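Local coordinates for protein putative phosphomannomutase (Thermus thermophilus, PDB 1TUO) that probably works as a magnesium-dependent phosphosugar mutase, moving a phosphate group between positions on its substrate, as in other members of the phosphohexose mutase family, at residues A[286-291]-A[325-330]; A[424-429]-A[443-448]. All blocks are in the same frame, centred on the assembly; numbering follows the deposited sequence.

How the contacts relate
Contact 1 comes first along the chain and contact 2 follows it in series. Contact 1 pairs two parallel strands in the mixed sheet of alpha/beta/alpha domain III. Contact 2 is part of a beta hairpin in the antiparallel sheet of the C-terminal domain. Their centres lie about 22 Å apart, yet the two meet at their ends. Phe291, just past the first strand of contact 1, packs its CE2 against Leu429 CD1 of contact 2 at 3.6 Å. Lys420 joins them further, with cation-pi contacts to both Phe291 and Trp427. The chain that leaves the domain III strand therefore forms part of the interface with the C-terminal domain.

Contact 1: A[286-291]-A[325-330]; sequences RAVKNF and GDCFIG
Two parallel strands in the middle of the domain III alpha/beta sheet meet here, with an irregular step in the second one. Arg286 pairs with Cys327 and Val288 with Gly330. The chain turns a corner at Phe328, which is an extra residue on its side. Three backbone bonds follow this register. Arg286 N donates to Asp326 O at 3.0 Å. Arg286 O accepts from Phe328 N, so the backbone N and O of Arg286 are both bonded to segment 325-330. Val288 N reaches Ile329 O at 3.0 Å. The bond is fairly straight (160° at the hydrogen), and the donor approaches in the plane of the carbonyl.

Arg286 carries the side-chain contact. Its CG sits in the crowded position between the backbone N and the carbonyl carbon (chi1 50°), and the chain then runs extended to NE. Cys327 SG lies over one face of the guanidinium, offset toward its rim, 3.6 Å from NE. The same SG also touches Val288 CG2 at 3.6 Å, so the sulphur meets both side chains of this face. The tip of Arg286 forms a salt bridge with Glu321 through NH2 and a hydrogen bond with Thr309 through NH1. An alanine here would remove the guanidinium over the sulphur and both of these bonds, and would probably loosen the tie to helix 315-322.

On the other face, Ala287 CB meets Ile329 CG2 at 3.7 Å. The same CG2 lies over one face of the Phe328 ring.

Helix 315-322 packs on the face of Val288 and Cys327 through Ile318 and Phe322. Helix 267-280 packs against Ile329 on the face shared with Ala287. Strand 308-311 runs along the other edge of strand 286-290, bonded to Ala287 and Lys289.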
# COMPACT_ATOMS: atom_id res chain seq x y z
N ARG A 286 7.77 -14.75 -11.19
CA ARG A 286 8.75 -13.97 -10.45
C ARG A 286 8.12 -13.08 -9.39
O ARG A 286 6.92 -12.80 -9.43
CB ARG A 286 9.56 -13.12 -11.42
CG ARG A 286 8.68 -12.33 -12.36
CD ARG A 286 9.44 -11.59 -13.45
NE ARG A 286 8.50 -10.91 -14.33
CZ ARG A 286 8.57 -9.63 -14.67
NH1 ARG A 286 9.55 -8.86 -14.20
NH2 ARG A 286 7.64 -9.11 -15.46
N ALA A 287 8.93 -12.66 -8.44
CA ALA A 287 8.49 -11.76 -7.39
C ALA A 287 9.10 -10.42 -7.78
O ALA A 287 10.23 -10.37 -8.27
CB ALA A 287 9.04 -12.21 -6.04
N VAL A 288 8.36 -9.33 -7.57
CA VAL A 288 8.87 -8.00 -7.91
C VAL A 288 8.99 -7.20 -6.62
O VAL A 288 8.09 -7.22 -5.79
CB VAL A 288 7.91 -7.28 -8.89
CG1 VAL A 288 8.56 -6.00 -9.40
CG2 VAL A 288 7.55 -8.22 -10.04
N LYS A 289 10.11 -6.50 -6.46
CA LYS A 289 10.34 -5.71 -5.25
C LYS A 289 11.06 -4.41 -5.58
O LYS A 289 11.84 -4.35 -6.53
CB LYS A 289 11.21 -6.50 -4.26
CG LYS A 289 12.53 -6.99 -4.85
CD LYS A 289 13.54 -7.45 -3.79
CE LYS A 289 14.58 -6.37 -3.50
NZ LYS A 289 15.71 -6.85 -2.64
N ASN A 290 10.80 -3.35 -4.82
CA ASN A 290 11.52 -2.12 -5.10
C ASN A 290 12.90 -2.20 -4.45
O ASN A 290 13.19 -3.13 -3.69
CB ASN A 290 10.73 -0.86 -4.65
CG ASN A 290 10.75 -0.63 -3.14
OD1 ASN A 290 11.66 -1.05 -2.43
ND2 ASN A 290 9.74 0.10 -2.67
N PHE A 291 13.73 -1.22 -4.75
CA PHE A 291 15.12 -1.14 -4.29
C PHE A 291 15.39 -1.18 -2.78
O PHE A 291 16.49 -1.53 -2.37
CB PHE A 291 15.74 0.12 -4.90
CG PHE A 291 17.24 0.08 -5.00
CD1 PHE A 291 17.90 -1.05 -5.48
CD2 PHE A 291 18.00 1.21 -4.69
CE1 PHE A 291 19.28 -1.06 -5.65
CE2 PHE A 291 19.38 1.21 -4.86
CZ PHE A 291 20.02 0.08 -5.34
N GLY A 325 2.30 -10.30 -16.91
CA GLY A 325 1.62 -11.56 -16.66
C GLY A 325 2.44 -12.76 -16.19
O GLY A 325 1.95 -13.89 -16.23
N ASP A 326 3.66 -12.52 -15.73
CA ASP A 326 4.51 -13.62 -15.28
C ASP A 326 4.99 -13.42 -13.84
O ASP A 326 6.05 -13.92 -13.47
CB ASP A 326 5.72 -13.74 -16.22
CG ASP A 326 6.51 -15.02 -16.00
OD1 ASP A 326 7.57 -15.18 -16.64
OD2 ASP A 326 6.07 -15.87 -15.19
N CYS A 327 4.20 -12.71 -13.03
CA CYS A 327 4.56 -12.46 -11.64
C CYS A 327 3.56 -13.12 -10.68
O CYS A 327 2.44 -13.43 -11.07
CB CYS A 327 4.55 -10.95 -11.36
SG CYS A 327 5.55 -9.92 -12.46
N PHE A 328 3.97 -13.35 -9.43
CA PHE A 328 3.05 -13.94 -8.45
C PHE A 328 2.92 -13.09 -7.19
O PHE A 328 2.09 -13.35 -6.33
CB PHE A 328 3.41 -15.39 -8.10
CG PHE A 328 4.63 -15.55 -7.23
CD1 PHE A 328 5.91 -15.53 -7.78
CD2 PHE A 328 4.50 -15.75 -5.86
CE1 PHE A 328 7.04 -15.72 -6.97
CE2 PHE A 328 5.61 -15.94 -5.05
CZ PHE A 328 6.88 -15.93 -5.60
N ILE A 329 3.75 -12.05 -7.09
CA ILE A 329 3.68 -11.15 -5.95
C ILE A 329 4.57 -9.93 -6.21
O ILE A 329 5.55 -10.02 -6.94
CB ILE A 329 4.13 -11.86 -4.64
CG1 ILE A 329 3.67 -11.06 -3.42
CG2 ILE A 329 5.65 -12.01 -4.62
CD1 ILE A 329 3.88 -11.79 -2.10
N GLY A 330 4.20 -8.79 -5.63
CA GLY A 330 4.99 -7.58 -5.80
C GLY A 330 4.93 -6.79 -4.52
O GLY A 330 3.86 -6.63 -3.94

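Contact 2: A[424-429]-A[443-448]; sequences EEAWVL and VEAQSP
Trp427 and Glu444 face each other as a hydrogen-bonded pair of a beta hairpin. Trp427 N donates to Glu444 O at 2.9 Å, nearly along the C=O axis. Glu444 N returns a bond to Trp427 O at 3.1 Å. Their side chains rise from the same face of the sheet and cross obliquely. The indole has an unusual first torsion (chi1 124°), which brings its six-membered ring toward Glu444. The packing between them rests on Glu444 CB, which lies 3.4 Å from Trp427 CE3. The Glu444 chain stays extended, with CG anti to the backbone N (chi1 174°). Its carboxylate lies near the edge of the ring, the two planes 77° apart.

On the opposite face the contact is apolar: Val428 and Val443 form a non-hydrogen-bonded pair and lie side by side, pointing the same way. Their methyls meet at 4.0 Å between Val428 CG1 and Val443 CG2. Val443 also packs on Leu454 and Leu455 of helix 448-459. Two residues along, Ala426 CB and Ala445 CB approach to 4.1 Å.

At the open end of the hairpin, Gln446 bends at chi2 and crosses the extended Glu425 side chain. Gln446 CD comes within 3.9 Å of Glu425 OE1, with amide and carboxylate almost perpendicular. The two side chains meet by contact alone, with no hydrogen bond between them. Gln446 OE1 is bonded to Thr380 N. The backbone is less well served at this open end, where the buried Glu425 O and Gln446 N have no polar partner.

The Glu444 carboxylate is buried, but it is held from several sides. OE1 is bonded to Trp295 N, and OE2 to Thr294 OG1 and His381 ND1. This grip would probably keep it ionised and fix its rotation, and it ties the hairpin to domain III.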
# COMPACT_ATOMS: atom_id res chain seq x y z
N GLU A 424 28.90 -7.46 3.31
CA GLU A 424 28.63 -8.87 3.50
C GLU A 424 27.63 -8.90 4.65
O GLU A 424 27.94 -8.45 5.76
CB GLU A 424 29.91 -9.62 3.89
CG GLU A 424 29.72 -11.11 4.11
CD GLU A 424 29.41 -11.87 2.83
OE1 GLU A 424 29.18 -13.09 2.90
OE2 GLU A 424 29.39 -11.23 1.75
N GLU A 425 26.42 -9.39 4.38
CA GLU A 425 25.39 -9.48 5.41
C GLU A 425 24.77 -8.15 5.84
O GLU A 425 24.01 -8.10 6.81
CB GLU A 425 25.94 -10.22 6.63
CG GLU A 425 26.45 -11.62 6.33
CD GLU A 425 27.07 -12.29 7.55
OE1 GLU A 425 26.39 -12.38 8.59
OE2 GLU A 425 28.24 -12.72 7.46
N ALA A 426 25.08 -7.06 5.14
CA ALA A 426 24.52 -5.76 5.47
C ALA A 426 24.44 -4.83 4.26
O ALA A 426 25.27 -4.90 3.35
CB ALA A 426 25.33 -5.10 6.58
N TRP A 427 23.44 -3.95 4.26
CA TRP A 427 23.25 -2.99 3.18
C TRP A 427 22.78 -1.65 3.74
O TRP A 427 21.97 -1.60 4.67
CB TRP A 427 22.22 -3.54 2.16
CG TRP A 427 21.02 -2.65 1.88
CD1 TRP A 427 21.04 -1.31 1.58
CD2 TRP A 427 19.64 -3.03 1.89
NE1 TRP A 427 19.76 -0.84 1.41
CE2 TRP A 427 18.88 -1.88 1.59
CE3 TRP A 427 18.97 -4.24 2.13
CZ2 TRP A 427 17.48 -1.90 1.53
CZ3 TRP A 427 17.58 -4.26 2.06
CH2 TRP A 427 16.86 -3.09 1.76
N VAL A 428 23.31 -0.58 3.17
CA VAL A 428 22.96 0.77 3.58
C VAL A 428 22.58 1.57 2.35
O VAL A 428 23.39 1.74 1.43
CB VAL A 428 24.14 1.48 4.28
CG1 VAL A 428 23.72 2.87 4.72
CG2 VAL A 428 24.59 0.65 5.48
N LEU A 429 21.35 2.07 2.33
CA LEU A 429 20.84 2.83 1.19
C LEU A 429 20.55 4.29 1.53
O LEU A 429 19.84 4.58 2.49
CB LEU A 429 19.56 2.18 0.67
CG LEU A 429 18.76 2.93 -0.41
CD1 LEU A 429 19.56 2.97 -1.71
CD2 LEU A 429 17.43 2.23 -0.63
N VAL A 443 18.47 0.78 6.29
CA VAL A 443 19.51 -0.17 6.66
C VAL A 443 18.97 -1.54 7.00
O VAL A 443 18.00 -1.69 7.74
CB VAL A 443 20.34 0.32 7.88
CG1 VAL A 443 21.30 -0.77 8.33
CG2 VAL A 443 21.14 1.57 7.50
N GLU A 444 19.61 -2.56 6.41
CA GLU A 444 19.29 -3.94 6.71
C GLU A 444 20.59 -4.60 7.12
O GLU A 444 21.63 -4.43 6.47
CB GLU A 444 18.72 -4.68 5.49
CG GLU A 444 18.53 -6.16 5.79
CD GLU A 444 17.73 -6.89 4.73
OE1 GLU A 444 17.95 -6.63 3.53
OE2 GLU A 444 16.90 -7.74 5.11
N ALA A 445 20.54 -5.35 8.22
CA ALA A 445 21.71 -6.05 8.73
C ALA A 445 21.26 -7.29 9.49
O ALA A 445 20.05 -7.52 9.65
CB ALA A 445 22.54 -5.13 9.63
N GLN A 446 22.21 -8.08 9.97
CA GLN A 446 21.91 -9.31 10.69
C GLN A 446 21.30 -9.14 12.08
O GLN A 446 20.61 -10.04 12.57
CB GLN A 446 23.17 -10.17 10.80
CG GLN A 446 22.93 -11.66 10.64
CD GLN A 446 22.56 -12.06 9.22
OE1 GLN A 446 22.33 -13.23 8.93
NE2 GLN A 446 22.52 -11.08 8.32
N SER A 447 21.53 -8.00 12.72
CA SER A 447 20.99 -7.77 14.06
C SER A 447 20.53 -6.33 14.22
O SER A 447 20.95 -5.44 13.48
CB SER A 447 22.06 -8.06 15.11
OG SER A 447 23.11 -7.12 15.01
N PRO A 448 19.64 -6.07 15.20
CA PRO A 448 19.17 -4.70 15.41
C PRO A 448 20.32 -3.83 15.90
O PRO A 448 20.34 -2.63 15.65
CB PRO A 448 18.09 -4.86 16.48
CG PRO A 448 17.64 -6.29 16.34
CD PRO A 448 18.93 -7.01 16.09